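Fatty acyl CoA synthetase FADD13 (FATTY-ACYL-CoA SYNTHETASE) (Mycobacterium tuberculosis, PDB 3R44) belongs to the ANL superfamily of AMP-binding enzymes, which pair a large N-terminal part with a smaller C-terminal domain. Local coordinates at residues A[18-21]-A[22-26]; A[48-51]-A[52-56]; A[230-234]-A[235-239]; A[77-80]-A[81-85]; A[341-344]-A[345-348]. One frame throughout, in Å; residues are numbered along the deposited sequence.

Contact 1 of 5, residues A[18-21]-A[22-26]; sequences IGWM and LRQRA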
loop_
_atom_site.group_PDB
_atom_site.type_symbol
_atom_site.label_atom_id
_atom_site.label_comp_id
_atom_site.label_asym_id
_atom_site.label_seq_id
_atom_site.Cartn_x
_atom_site.Cartn_y
_atom_site.Cartn_z
ATOM N N ILE A 18 3.266 -20.215 3.116
ATOM C CA ILE A 18 2.078 -19.446 3.428
ATOM C C ILE A 18 0.817 -20.228 3.062
ATOM O O ILE A 18 -0.205 -20.120 3.746
ATOM C CB ILE A 18 2.117 -18.072 2.640
ATOM C CG1 ILE A 18 3.210 -17.180 3.245
ATOM C CG2 ILE A 18 0.771 -17.410 2.643
ATOM C CD1 ILE A 18 2.923 -16.696 4.674
ATOM N N GLY A 19 0.882 -21.019 1.978
ATOM C CA GLY A 19 -0.206 -21.896 1.597
ATOM C C GLY A 19 -0.435 -23.030 2.596
ATOM O O GLY A 19 -1.579 -23.401 2.889
ATOM N N TRP A 20 0.629 -23.522 3.216
ATOM C CA TRP A 20 0.514 -24.560 4.259
ATOM C C TRP A 20 -0.048 -23.948 5.510
ATOM O O TRP A 20 -0.847 -24.569 6.263
ATOM C CB TRP A 20 1.891 -25.232 4.553
ATOM C CG TRP A 20 1.737 -26.515 5.238
ATOM C CD1 TRP A 20 2.072 -26.816 6.512
ATOM C CD2 TRP A 20 1.182 -27.707 4.666
ATOM N NE1 TRP A 20 1.744 -28.117 6.789
ATOM C CE2 TRP A 20 1.202 -28.693 5.667
ATOM C CE3 TRP A 20 0.674 -28.034 3.399
ATOM C CZ2 TRP A 20 0.750 -30.007 5.434
ATOM C CZ3 TRP A 20 0.222 -29.354 3.164
ATOM C CH2 TRP A 20 0.278 -30.315 4.174
ATOM N N MET A 21 0.308 -22.682 5.725
ATOM C CA MET A 21 -0.292 -21.956 6.831
ATOM C C MET A 21 -1.811 -21.921 6.755
ATOM O O MET A 21 -2.521 -22.069 7.784
ATOM C CB MET A 21 0.294 -20.547 7.014
ATOM C CG MET A 21 -0.170 -19.885 8.260
ATOM S SD MET A 21 0.376 -18.164 8.427
ATOM C CE MET A 21 -0.698 -17.497 7.103
ATOM N N LEU A 22 -2.342 -21.680 5.588
ATOM C CA LEU A 22 -3.778 -21.733 5.426
ATOM C C LEU A 22 -4.317 -23.114 5.793
ATOM O O LEU A 22 -5.389 -23.226 6.428
ATOM C CB LEU A 22 -4.170 -21.389 3.989
ATOM C CG LEU A 22 -5.637 -21.517 3.593
ATOM C CD1 LEU A 22 -6.497 -20.458 4.477
ATOM C CD2 LEU A 22 -5.950 -21.368 2.073
ATOM N N ARG A 23 -3.640 -24.152 5.345
ATOM C CA ARG A 23 -4.066 -25.517 5.679
ATOM C C ARG A 23 -4.077 -25.739 7.192
ATOM O O ARG A 23 -4.964 -26.382 7.726
ATOM C CB ARG A 23 -3.215 -26.562 4.965
ATOM C CG ARG A 23 -3.716 -27.923 5.191
ATOM C CD ARG A 23 -2.623 -28.918 5.022
ATOM N NE ARG A 23 -3.185 -30.281 4.963
ATOM C CZ ARG A 23 -3.208 -31.137 5.976
ATOM N NH1 ARG A 23 -2.703 -30.794 7.170
ATOM N NH2 ARG A 23 -3.726 -32.357 5.788
ATOM N N GLN A 24 -3.106 -25.174 7.879
ATOM C CA GLN A 24 -3.019 -25.298 9.330
ATOM C C GLN A 24 -4.161 -24.535 9.994
ATOM O O GLN A 24 -4.769 -25.048 10.931
ATOM C CB GLN A 24 -1.678 -24.843 9.825
ATOM C CG GLN A 24 -0.568 -25.799 9.443
ATOM C CD GLN A 24 0.803 -25.305 9.805
ATOM O OE1 GLN A 24 1.042 -24.115 9.877
ATOM N NE2 GLN A 24 1.725 -26.237 10.035
ATOM N N ARG A 25 -4.539 -23.374 9.445
ATOM C CA ARG A 25 -5.712 -22.626 10.002
ATOM C C ARG A 25 -6.970 -23.434 9.748
ATOM O O ARG A 25 -7.826 -23.548 10.625
ATOM C CB ARG A 25 -5.797 -21.216 9.464
ATOM C CG ARG A 25 -7.066 -20.474 9.869
ATOM C CD ARG A 25 -7.382 -20.405 11.339
ATOM N NE ARG A 25 -6.376 -19.699 12.072
ATOM C CZ ARG A 25 -6.288 -19.690 13.378
ATOM N NH1 ARG A 25 -7.148 -20.380 14.093
ATOM N NH2 ARG A 25 -5.326 -19.005 13.972
ATOM N N ALA A 26 -7.010 -24.135 8.601
ATOM C CA ALA A 26 -8.138 -24.975 8.307
ATOM C C ALA A 26 -8.164 -26.235 9.194
ATOM O O ALA A 26 -9.158 -26.930 9.248
ATOM C CB ALA A 26 -8.199 -25.371 6.853
#
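Arg23 lays its CD methylene over one face of the Trp20 indole, a CH-pi contact with CD 3.4 Å from the centroid of the six-membered ring. Trp20 CG stands opposite its own N across CA-CB (chi1 -162°), and the Arg23 chain, extended from CG to NE, runs alongside the ring; the guanidinium plane ends up only 4° from that of the indole. Arg23 NE has a long, weak ion pair with Glu162. Beside the other end of the indole, Gln24 NE2 comes obliquely to within 3.6 Å of Trp20 CD1.

Four i to i+4 bonds satisfy the carbonyls of this first stretch of helix: Leu22 N to Ile18 O (3.2 Å), Arg23 N to Gly19 O (3.3 Å), Gln24 N to Trp20 O (2.8 Å) and Arg25 N to Met21 O (2.9 Å). At the start of the helix, Asn17 OD1 accepts from Trp20 N, and His192 ND1 from Ile18 N. All three guanidinium nitrogens of Arg25 are engaged: NH1 by Ser29 OG, NE by Ala233 O, NH2 by Met234 O.

Leu22 packs on Met49 and Asn50 of helix 46-62, Met21 on helix 223-235, and Ile18, which lines the histidine pocket, on Tyr86 of helix 79-91.

Contact 2 of 5, residues A[48-51]-A[52-56]; sequences QMNA and LANRC
Asn50 and Asn54, one turn apart on helix 46-62, set their side-chain amides steeply across one another, the planes 77° apart and Asn50 ND2 3.7 Å from Asn54 ND2. They rise from the backbone differently: Asn50 CG lies anti to its N (chi1 -172°), whereas Asn54 CG lies beside its N (chi1 -72°). That first torsion brings Asn54 CG back over the preceding turn, 3.4 Å from Asn50 O, the carbonyl that accepts Asn54 N at 3.0 Å.

Ala51 and Arg55 form a second i, i+4 pair. Arg55 CG passes 3.6 Å from Ala51 O, and a bend at chi3 returns the guanidinium toward the alanine, leaving Arg55 NH2 4.2 Å from Ala51 CB. The backbone beneath is regular helix; Ala53 N reaches Met49 O at 2.9 Å.

The two ND2 groups do not bond to each other: both donate to Glu162 OE2, Asn54 ND2 also reaching Ala160 O. On the acceptor side, Asn50 OD1 takes a bond from Lys90 NZ and Asn54 OD1 a weak one. Two buried neutral amides thus mediate between an acid and a lysine, an environment that would be expected to favour the charged form of both.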
loop_
_atom_site.group_PDB
_atom_site.type_symbol
_atom_site.label_atom_id
_atom_site.label_comp_id
_atom_site.label_asym_id
_atom_site.label_seq_id
_atom_site.Cartn_x
_atom_site.Cartn_y
_atom_site.Cartn_z
ATOM N N GLN A 48 -13.305 -24.842 3.641
ATOM C CA GLN A 48 -13.685 -24.595 2.222
ATOM C C GLN A 48 -12.682 -23.727 1.482
ATOM O O GLN A 48 -12.370 -23.982 0.305
ATOM C CB GLN A 48 -15.071 -23.985 2.081
ATOM C CG GLN A 48 -16.137 -24.862 2.697
ATOM C CD GLN A 48 -17.487 -24.176 2.781
ATOM O OE1 GLN A 48 -17.635 -23.057 3.323
ATOM N NE2 GLN A 48 -18.497 -24.856 2.279
ATOM N N MET A 49 -12.139 -22.734 2.176
ATOM C CA MET A 49 -11.196 -21.882 1.533
ATOM C C MET A 49 -9.925 -22.701 1.178
ATOM O O MET A 49 -9.355 -22.527 0.089
ATOM C CB MET A 49 -10.818 -20.719 2.435
ATOM C CG MET A 49 -9.981 -19.718 1.673
ATOM S SD MET A 49 -10.182 -18.097 2.387
ATOM C CE MET A 49 -8.791 -18.124 3.466
ATOM N N ASN A 50 -9.447 -23.519 2.125
ATOM C CA ASN A 50 -8.287 -24.359 1.869
ATOM C C ASN A 50 -8.566 -25.288 0.659
ATOM O O ASN A 50 -7.714 -25.451 -0.241
ATOM C CB ASN A 50 -7.842 -25.185 3.090
ATOM C CG ASN A 50 -6.538 -25.875 2.852
ATOM O OD1 ASN A 50 -5.512 -25.212 2.603
ATOM N ND2 ASN A 50 -6.571 -27.194 2.767
ATOM N N ALA A 51 -9.767 -25.876 0.601
ATOM C CA ALA A 51 -10.138 -26.743 -0.524
ATOM C C ALA A 51 -10.168 -25.986 -1.846
ATOM O O ALA A 51 -9.679 -26.456 -2.844
ATOM C CB ALA A 51 -11.465 -27.420 -0.268
ATOM N N LEU A 52 -10.635 -24.761 -1.848
ATOM C CA LEU A 52 -10.625 -23.999 -3.086
ATOM C C LEU A 52 -9.186 -23.605 -3.477
ATOM O O LEU A 52 -8.867 -23.555 -4.660
ATOM C CB LEU A 52 -11.431 -22.719 -2.955
ATOM C CG LEU A 52 -11.555 -21.839 -4.180
ATOM C CD1 LEU A 52 -12.115 -22.582 -5.365
ATOM C CD2 LEU A 52 -12.544 -20.676 -3.865
ATOM N N ALA A 53 -8.349 -23.249 -2.505
ATOM C CA ALA A 53 -6.928 -23.038 -2.809
ATOM C C ALA A 53 -6.291 -24.262 -3.473
ATOM O O ALA A 53 -5.484 -24.134 -4.408
ATOM C CB ALA A 53 -6.142 -22.616 -1.522
ATOM N N ASN A 54 -6.667 -25.460 -3.017
ATOM C CA ASN A 54 -6.178 -26.682 -3.618
ATOM C C ASN A 54 -6.657 -26.834 -5.047
ATOM O O ASN A 54 -5.893 -27.238 -5.919
ATOM C CB ASN A 54 -6.588 -27.913 -2.817
ATOM C CG ASN A 54 -5.821 -28.024 -1.513
ATOM O OD1 ASN A 54 -4.853 -27.319 -1.326
ATOM N ND2 ASN A 54 -6.310 -28.844 -0.576
ATOM N N ARG A 55 -7.927 -26.560 -5.265
ATOM C CA ARG A 55 -8.457 -26.524 -6.650
ATOM C C ARG A 55 -7.738 -25.490 -7.546
ATOM O O ARG A 55 -7.433 -25.797 -8.697
ATOM C CB ARG A 55 -9.973 -26.306 -6.647
ATOM C CG ARG A 55 -10.744 -27.511 -6.069
ATOM C CD ARG A 55 -12.213 -27.541 -6.427
ATOM N NE ARG A 55 -12.926 -27.632 -5.161
ATOM C CZ ARG A 55 -13.454 -28.723 -4.601
ATOM N NH1 ARG A 55 -13.499 -29.896 -5.236
ATOM N NH2 ARG A 55 -14.011 -28.601 -3.387
ATOM N N CYS A 56 -7.438 -24.301 -7.010
ATOM C CA CYS A 56 -6.675 -23.286 -7.728
ATOM C C CYS A 56 -5.285 -23.833 -8.090
ATOM O O CYS A 56 -4.810 -23.647 -9.217
ATOM C CB CYS A 56 -6.536 -22.002 -6.924
ATOM S SG CYS A 56 -8.102 -21.076 -6.886
#

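Contact 3 of 5, residues A[230-234]-A[235-239]; sequences IFSAM and RGVTL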
loop_
_atom_site.group_PDB
_atom_site.type_symbol
_atom_site.label_atom_id
_atom_site.label_comp_id
_atom_site.label_asym_id
_atom_site.label_seq_id
_atom_site.Cartn_x
_atom_site.Cartn_y
_atom_site.Cartn_z
ATOM N N ILE A 230 -3.561 -12.500 4.548
ATOM C CA ILE A 230 -2.665 -13.476 5.163
ATOM C C ILE A 230 -2.701 -13.440 6.715
ATOM O O ILE A 230 -2.758 -14.476 7.377
ATOM C CB ILE A 230 -1.174 -13.299 4.667
ATOM C CG1 ILE A 230 -1.080 -13.395 3.128
ATOM C CG2 ILE A 230 -0.247 -14.316 5.367
ATOM C CD1 ILE A 230 -1.821 -14.519 2.583
ATOM N N PHE A 231 -2.696 -12.269 7.311
ATOM C CA PHE A 231 -2.750 -12.236 8.766
ATOM C C PHE A 231 -4.096 -12.633 9.295
ATOM O O PHE A 231 -4.167 -13.153 10.384
ATOM C CB PHE A 231 -2.132 -10.982 9.419
ATOM C CG PHE A 231 -3.045 -9.773 9.539
ATOM C CD1 PHE A 231 -2.638 -8.543 8.989
ATOM C CD2 PHE A 231 -4.250 -9.836 10.216
ATOM C CE1 PHE A 231 -3.450 -7.372 9.140
ATOM C CE2 PHE A 231 -5.049 -8.695 10.401
ATOM C CZ PHE A 231 -4.656 -7.471 9.849
ATOM N N SER A 232 -5.116 -12.520 8.465
ATOM C CA SER A 232 -6.432 -13.031 8.819
ATOM C C SER A 232 -6.387 -14.553 8.998
ATOM O O SER A 232 -6.944 -15.104 9.969
ATOM C CB SER A 232 -7.491 -12.615 7.802
ATOM O OG SER A 232 -7.770 -11.224 7.932
ATOM N N ALA A 233 -5.794 -15.272 8.050
ATOM C CA ALA A 233 -5.635 -16.709 8.231
ATOM C C ALA A 233 -4.728 -17.042 9.418
ATOM O O ALA A 233 -4.965 -17.990 10.185
ATOM C CB ALA A 233 -5.117 -17.364 6.941
ATOM N N MET A 234 -3.654 -16.298 9.558
ATOM C CA MET A 234 -2.733 -16.501 10.663
ATOM C C MET A 234 -3.420 -16.423 12.022
ATOM O O MET A 234 -3.225 -17.290 12.870
ATOM C CB MET A 234 -1.572 -15.489 10.615
ATOM C CG MET A 234 -0.675 -15.643 11.779
ATOM S SD MET A 234 0.846 -14.741 11.526
ATOM C CE MET A 234 1.357 -15.314 9.918
ATOM N N ARG A 235 -4.276 -15.431 12.198
ATOM C CA ARG A 235 -4.916 -15.197 13.498
ATOM C C ARG A 235 -6.306 -15.866 13.611
ATOM O O ARG A 235 -6.826 -15.991 14.721
ATOM C CB ARG A 235 -4.970 -13.696 13.737
ATOM C CG ARG A 235 -5.794 -13.138 14.973
ATOM C CD ARG A 235 -5.180 -13.398 16.345
ATOM N NE ARG A 235 -5.420 -14.754 16.769
ATOM C CZ ARG A 235 -5.156 -15.243 17.982
ATOM N NH1 ARG A 235 -5.465 -16.500 18.218
ATOM N NH2 ARG A 235 -4.612 -14.489 18.952
ATOM N N GLY A 236 -6.908 -16.299 12.507
ATOM C CA GLY A 236 -8.247 -16.877 12.551
ATOM C C GLY A 236 -9.332 -15.813 12.585
ATOM O O GLY A 236 -10.253 -15.805 13.423
ATOM N N VAL A 237 -9.237 -14.930 11.624
ATOM C CA VAL A 237 -10.140 -13.771 11.459
ATOM C C VAL A 237 -10.989 -14.062 10.266
ATOM O O VAL A 237 -10.510 -14.650 9.290
ATOM C CB VAL A 237 -9.276 -12.578 11.197
ATOM C CG1 VAL A 237 -10.069 -11.371 10.675
ATOM C CG2 VAL A 237 -8.548 -12.224 12.521
ATOM N N THR A 238 -12.243 -13.650 10.295
ATOM C CA THR A 238 -13.126 -13.807 9.164
ATOM C C THR A 238 -13.024 -12.562 8.306
ATOM O O THR A 238 -13.311 -11.468 8.775
ATOM C CB THR A 238 -14.572 -13.979 9.640
ATOM O OG1 THR A 238 -14.670 -15.092 10.530
ATOM C CG2 THR A 238 -15.572 -14.251 8.479
ATOM N N LEU A 239 -12.685 -12.703 7.026
ATOM C CA LEU A 239 -12.683 -11.582 6.083
ATOM C C LEU A 239 -14.099 -11.299 5.625
ATOM O O LEU A 239 -14.792 -12.224 5.197
ATOM C CB LEU A 239 -11.843 -11.905 4.860
ATOM C CG LEU A 239 -10.373 -11.820 5.091
ATOM C CD1 LEU A 239 -9.711 -12.391 3.804
ATOM C CD2 LEU A 239 -9.943 -10.373 5.264
#
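The peptide carbonyl of Ser232 is the flat group at the centre: Val237 N donates to its oxygen at 2.8 Å, and Gly236 N adds a weak bond to the same atom. The ring of Phe231, a residue earlier, meets that of Trp202 with the planes about 20° apart. The bond from Val237 back to Ser232 is the 6-to-1 bond of a Schellman motif, and Gly236 holds the positive phi (81°) expected at its C' position, where the helix ends.

The motif closes helix 223-235 and turns the chain directly into strand 238-241, the last step of a beta-alpha-beta unit that began with strand 213-216. The last regular helical bond runs from Arg235 N to Phe231 O (2.9 Å), and Arg235 CB rests 3.5 Å from that same Phe231 O. Met234 meanwhile leads away to His196 and Ala199 of helix 192-205.

Beyond the turn the side chains fold back on the helix. Val237 CB stands 3.8 Å from Ser232 CB, at the pair of positions, C3 and C'', where a Schellman motif commonly has its hydrophobic contact; here the C3 residue is a serine, touching through CB. Val237 O accepts from Tyr46 OH, and the backbone of Leu239 bonds to Ala34 and Val36 in the sheet. Ser232 OG, beside its own N (chi1 -72°), donates back to Thr228 O; among the aliphatic groups that wall it in, Val237 CG1 lies 3.6 Å from this OG and Leu239 CD2 3.5 Å.

Contact 4 of 5, residues A[77-80]-A[81-85]; sequences NSVE and FCCLF
Ser78 caps the helix that follows it: its OG accepts Phe81 N at 3.1 Å in a nearly straight bond (162°). A chi1 of 65° places the hydroxyl between the serine's own N and carbonyl carbon, from where it reaches forward to an N-H that the first turn leaves without an i-4 carbonyl. Phe81 CB closes in beside the cap, 3.3 Å from Ser78 O, and that carbonyl also takes a weak bond from Cys82 N.

The next turn is firmer, with Cys83 N on Val79 O at 2.9 Å and Leu84 N on Glu80 O at 2.7 Å. Each of these carbonyls is also flanked by the side chain of its donor residue: Cys83 SG lies 3.4 Å from Val79 O, and Leu84 CG 3.3 Å from Glu80 O. Val79 CG2 touches Cys83 SG at 4.1 Å.

Further out, Asn77 fixes the approach to the cap, its OD1 accepting from Met220 N and its ND2 donating to Leu218 O. Phe81 packs on Met75 and Met220, Val79 and Cys82 rest on Tyr35 of strand 33-37, and Cys83 meets Met49 and Leu52 of helix 46-62.

A serine N-cap of this kind starts helix 79-91, the connection of a beta-alpha-beta crossover that links the adjacent parallel strands 70-74 and 94-97.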
loop_
_atom_site.group_PDB
_atom_site.type_symbol
_atom_site.label_atom_id
_atom_site.label_comp_id
_atom_site.label_asym_id
_atom_site.label_seq_id
_atom_site.Cartn_x
_atom_site.Cartn_y
_atom_site.Cartn_z
ATOM N N ASN A 77 -11.584 -7.951 -6.465
ATOM C CA ASN A 77 -11.533 -8.688 -5.193
ATOM C C ASN A 77 -12.553 -9.830 -5.220
ATOM O O ASN A 77 -13.731 -9.649 -5.614
ATOM C CB ASN A 77 -11.892 -7.743 -4.046
ATOM C CG ASN A 77 -10.762 -6.838 -3.676
ATOM O OD1 ASN A 77 -9.863 -6.569 -4.488
ATOM N ND2 ASN A 77 -10.800 -6.335 -2.455
ATOM N N SER A 78 -12.120 -10.990 -4.755
ATOM C CA SER A 78 -12.964 -12.180 -4.725
ATOM C C SER A 78 -12.227 -13.242 -3.930
ATOM O O SER A 78 -11.011 -13.127 -3.675
ATOM C CB SER A 78 -13.242 -12.716 -6.152
ATOM O OG SER A 78 -12.029 -13.156 -6.749
ATOM N N VAL A 79 -12.958 -14.250 -3.510
ATOM C CA VAL A 79 -12.355 -15.385 -2.866
ATOM C C VAL A 79 -11.435 -16.118 -3.874
ATOM O O VAL A 79 -10.419 -16.708 -3.497
ATOM C CB VAL A 79 -13.413 -16.302 -2.246
ATOM C CG1 VAL A 79 -14.158 -17.094 -3.345
ATOM C CG2 VAL A 79 -12.791 -17.230 -1.167
ATOM N N GLU A 80 -11.744 -16.083 -5.167
ATOM C CA GLU A 80 -10.789 -16.653 -6.173
ATOM C C GLU A 80 -9.425 -15.983 -6.195
ATOM O O GLU A 80 -8.406 -16.628 -6.316
ATOM C CB GLU A 80 -11.360 -16.597 -7.578
ATOM C CG GLU A 80 -12.514 -17.556 -7.851
ATOM C CD GLU A 80 -13.896 -17.077 -7.343
ATOM O OE1 GLU A 80 -14.072 -15.932 -6.837
ATOM O OE2 GLU A 80 -14.826 -17.888 -7.428
ATOM N N PHE A 81 -9.411 -14.671 -6.107
ATOM C CA PHE A 81 -8.181 -13.893 -6.011
ATOM C C PHE A 81 -7.371 -14.466 -4.842
ATOM O O PHE A 81 -6.169 -14.824 -4.994
ATOM C CB PHE A 81 -8.515 -12.417 -5.793
ATOM C CG PHE A 81 -7.384 -11.449 -6.019
ATOM C CD1 PHE A 81 -7.606 -10.316 -6.805
ATOM C CD2 PHE A 81 -6.167 -11.580 -5.411
ATOM C CE1 PHE A 81 -6.609 -9.377 -7.051
ATOM C CE2 PHE A 81 -5.150 -10.649 -5.672
ATOM C CZ PHE A 81 -5.385 -9.563 -6.502
ATOM N N CYS A 82 -8.011 -14.578 -3.678
ATOM C CA CYS A 82 -7.279 -15.042 -2.464
ATOM C C CYS A 82 -6.774 -16.500 -2.674
ATOM O O CYS A 82 -5.652 -16.848 -2.324
ATOM C CB CYS A 82 -8.198 -15.052 -1.273
ATOM S SG CYS A 82 -8.723 -13.419 -0.789
ATOM N N CYS A 83 -7.646 -17.329 -3.226
ATOM C CA CYS A 83 -7.363 -18.755 -3.309
ATOM C C CYS A 83 -6.365 -19.004 -4.427
ATOM O O CYS A 83 -5.613 -19.973 -4.384
ATOM C CB CYS A 83 -8.619 -19.570 -3.455
ATOM S SG CYS A 83 -9.566 -19.575 -1.883
ATOM N N LEU A 84 -6.304 -18.091 -5.405
ATOM C CA LEU A 84 -5.246 -18.195 -6.462
ATOM C C LEU A 84 -3.888 -17.896 -5.880
ATOM O O LEU A 84 -2.871 -18.553 -6.223
ATOM C CB LEU A 84 -5.495 -17.277 -7.657
ATOM C CG LEU A 84 -6.494 -17.920 -8.615
ATOM C CD1 LEU A 84 -7.143 -16.876 -9.590
ATOM C CD2 LEU A 84 -5.925 -19.121 -9.406
ATOM N N PHE A 85 -3.869 -16.886 -5.031
ATOM C CA PHE A 85 -2.684 -16.525 -4.314
ATOM C C PHE A 85 -2.193 -17.687 -3.401
ATOM O O PHE A 85 -1.002 -18.058 -3.433
ATOM C CB PHE A 85 -2.911 -15.258 -3.479
ATOM C CG PHE A 85 -1.683 -14.782 -2.790
ATOM C CD1 PHE A 85 -0.761 -13.938 -3.452
ATOM C CD2 PHE A 85 -1.382 -15.206 -1.522
ATOM C CE1 PHE A 85 0.417 -13.477 -2.805
ATOM C CE2 PHE A 85 -0.164 -14.785 -0.884
ATOM C CZ PHE A 85 0.716 -13.911 -1.531
#

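Contact 5 of 5, residues A[341-344]-A[345-348]; sequences RATM and FTDV
Thr343 and Thr346 close a type II beta turn, with Thr346 N donating to Thr343 O at 3.2 Å. The bond is somewhat bent, and its donor stands above the carbonyl plane, 50° out of it, not on a lone pair. Phe345 holds the third position with positive phi (70°), a place that glycine commonly takes in such turns.

The compact side lies at the base, where Ala342 CB meets Val348 CG2 at 3.8 Å and also rests 3.6 Å from Thr346 O. The Thr346 methyl is turned toward Thr343 as well, but this residue has two conformers and the very short approach in the one modelled is doubtful. The side chains of Thr346 and Val348 pack on strand 364-369, Thr346 on Ile367 and Val348 on Val365.

At the tip the packing is looser and exposed. Met344 CB sits over one face of the Phe345 ring, 4.2 Å from its centroid, while the rest of the methionine bends off at chi2 and chi3.

Hydroxyls hold the turn's backbone: Thr205 OG1 binds Met344 N, Ser201 OG binds Met344 O as well as Thr343 OG1, and Ser369 OG binds Phe345 O. The turn is therefore probably held between helix 192-205 and strand 364-369 more by polar bonds than by the apolar pair at its tip.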
loop_
_atom_site.group_PDB
_atom_site.type_symbol
_atom_site.label_atom_id
_atom_site.label_comp_id
_atom_site.label_asym_id
_atom_site.label_seq_id
_atom_site.Cartn_x
_atom_site.Cartn_y
_atom_site.Cartn_z
ATOM N N ARG A 341 4.916 4.281 16.089
ATOM C CA ARG A 341 6.172 3.621 16.469
ATOM C C ARG A 341 6.466 2.413 15.577
ATOM O O ARG A 341 5.571 1.844 14.952
ATOM C CB ARG A 341 6.039 3.111 17.905
ATOM C CG ARG A 341 6.008 4.196 19.009
ATOM C CD ARG A 341 5.763 3.617 20.387
ATOM N NE ARG A 341 6.337 4.542 21.370
ATOM C CZ ARG A 341 5.894 4.678 22.589
ATOM N NH1 ARG A 341 4.847 3.981 22.982
ATOM N NH2 ARG A 341 6.461 5.543 23.397
ATOM N N ALA A 342 7.710 1.948 15.599
ATOM C CA ALA A 342 8.064 0.697 14.963
ATOM C C ALA A 342 7.147 -0.411 15.498
ATOM O O ALA A 342 6.595 -0.312 16.614
ATOM C CB ALA A 342 9.563 0.346 15.261
ATOM N N THR A 343 6.897 -1.397 14.666
ATOM C CA THR A 343 6.058 -2.545 15.012
ATOM C C THR A 343 6.893 -3.721 15.493
ATOM O O THR A 343 8.166 -3.676 15.488
ATOM C CB THR A 343 5.193 -2.967 13.842
ATOM O OG1 THR A 343 6.009 -3.382 12.726
ATOM C CG2 THR A 343 4.346 -1.781 13.417
ATOM N N MET A 344 6.213 -4.776 15.955
ATOM C CA MET A 344 6.930 -5.975 16.322
ATOM C C MET A 344 7.626 -6.458 15.104
ATOM O O MET A 344 7.123 -6.349 13.996
ATOM C CB MET A 344 6.041 -7.102 16.869
ATOM C CG MET A 344 5.614 -6.892 18.218
ATOM S SD MET A 344 6.925 -6.567 19.419
ATOM C CE MET A 344 7.756 -8.137 19.556
ATOM N N PHE A 345 8.827 -6.960 15.299
ATOM C CA PHE A 345 9.632 -7.563 14.220
ATOM C C PHE A 345 10.162 -6.560 13.190
ATOM O O PHE A 345 10.627 -6.971 12.135
ATOM C CB PHE A 345 8.880 -8.714 13.534
ATOM C CG PHE A 345 8.315 -9.704 14.498
ATOM C CD1 PHE A 345 9.156 -10.379 15.368
ATOM C CD2 PHE A 345 6.952 -9.917 14.577
ATOM C CE1 PHE A 345 8.633 -11.288 16.337
ATOM C CE2 PHE A 345 6.426 -10.822 15.515
ATOM C CZ PHE A 345 7.255 -11.488 16.409
ATOM N N THR A 346 10.101 -5.274 13.523
ATOM C CA THR A 346 10.569 -4.210 12.616
ATOM C C THR A 346 11.433 -3.225 13.393
ATOM O O THR A 346 11.064 -2.795 14.503
ATOM C CB THR A 346 9.402 -3.465 11.891
ATOM O OG1 THR A 346 9.864 -2.907 10.646
ATOM C CG2 THR A 346 8.849 -2.339 12.733
ATOM N N ASP A 347 12.603 -2.871 12.834
ATOM C CA ASP A 347 13.343 -1.762 13.392
ATOM C C ASP A 347 13.254 -0.594 12.414
ATOM O O ASP A 347 13.351 -0.770 11.199
ATOM C CB ASP A 347 14.821 -2.082 13.655
ATOM C CG ASP A 347 15.038 -3.238 14.664
ATOM O OD1 ASP A 347 14.125 -3.559 15.440
ATOM O OD2 ASP A 347 16.142 -3.832 14.704
ATOM N N VAL A 348 13.068 0.608 12.915
ATOM C CA VAL A 348 12.886 1.779 12.028
ATOM C C VAL A 348 13.786 2.852 12.548
ATOM O O VAL A 348 13.850 3.027 13.755
ATOM C CB VAL A 348 11.421 2.295 12.055
ATOM C CG1 VAL A 348 11.287 3.600 11.210
ATOM C CG2 VAL A 348 10.410 1.159 11.669
#

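In the fold
Along the chain the order is contact 1, 2, 4, 3, 5; each is local, none nests in or crosses another, and only contacts 3 and 5 round off a chain reversal. Contact 1, on helix 18-28, touches both contact 2 (helix 46-62) and contact 3 (the end of helix 223-235). Contact 4, at the start of helix 79-91, packs against contact 2 and reaches contact 3 through Phe85 on Ile230. The four thus lie in one cluster of helices and helix ends between the mixed nine-stranded sheet and the four-stranded parallel sheet. Contact 5 stands apart, about 21 Å from contact 3 between centres, and links the nine-stranded sheet's edge strand 341-342 to the five-stranded antiparallel sheet.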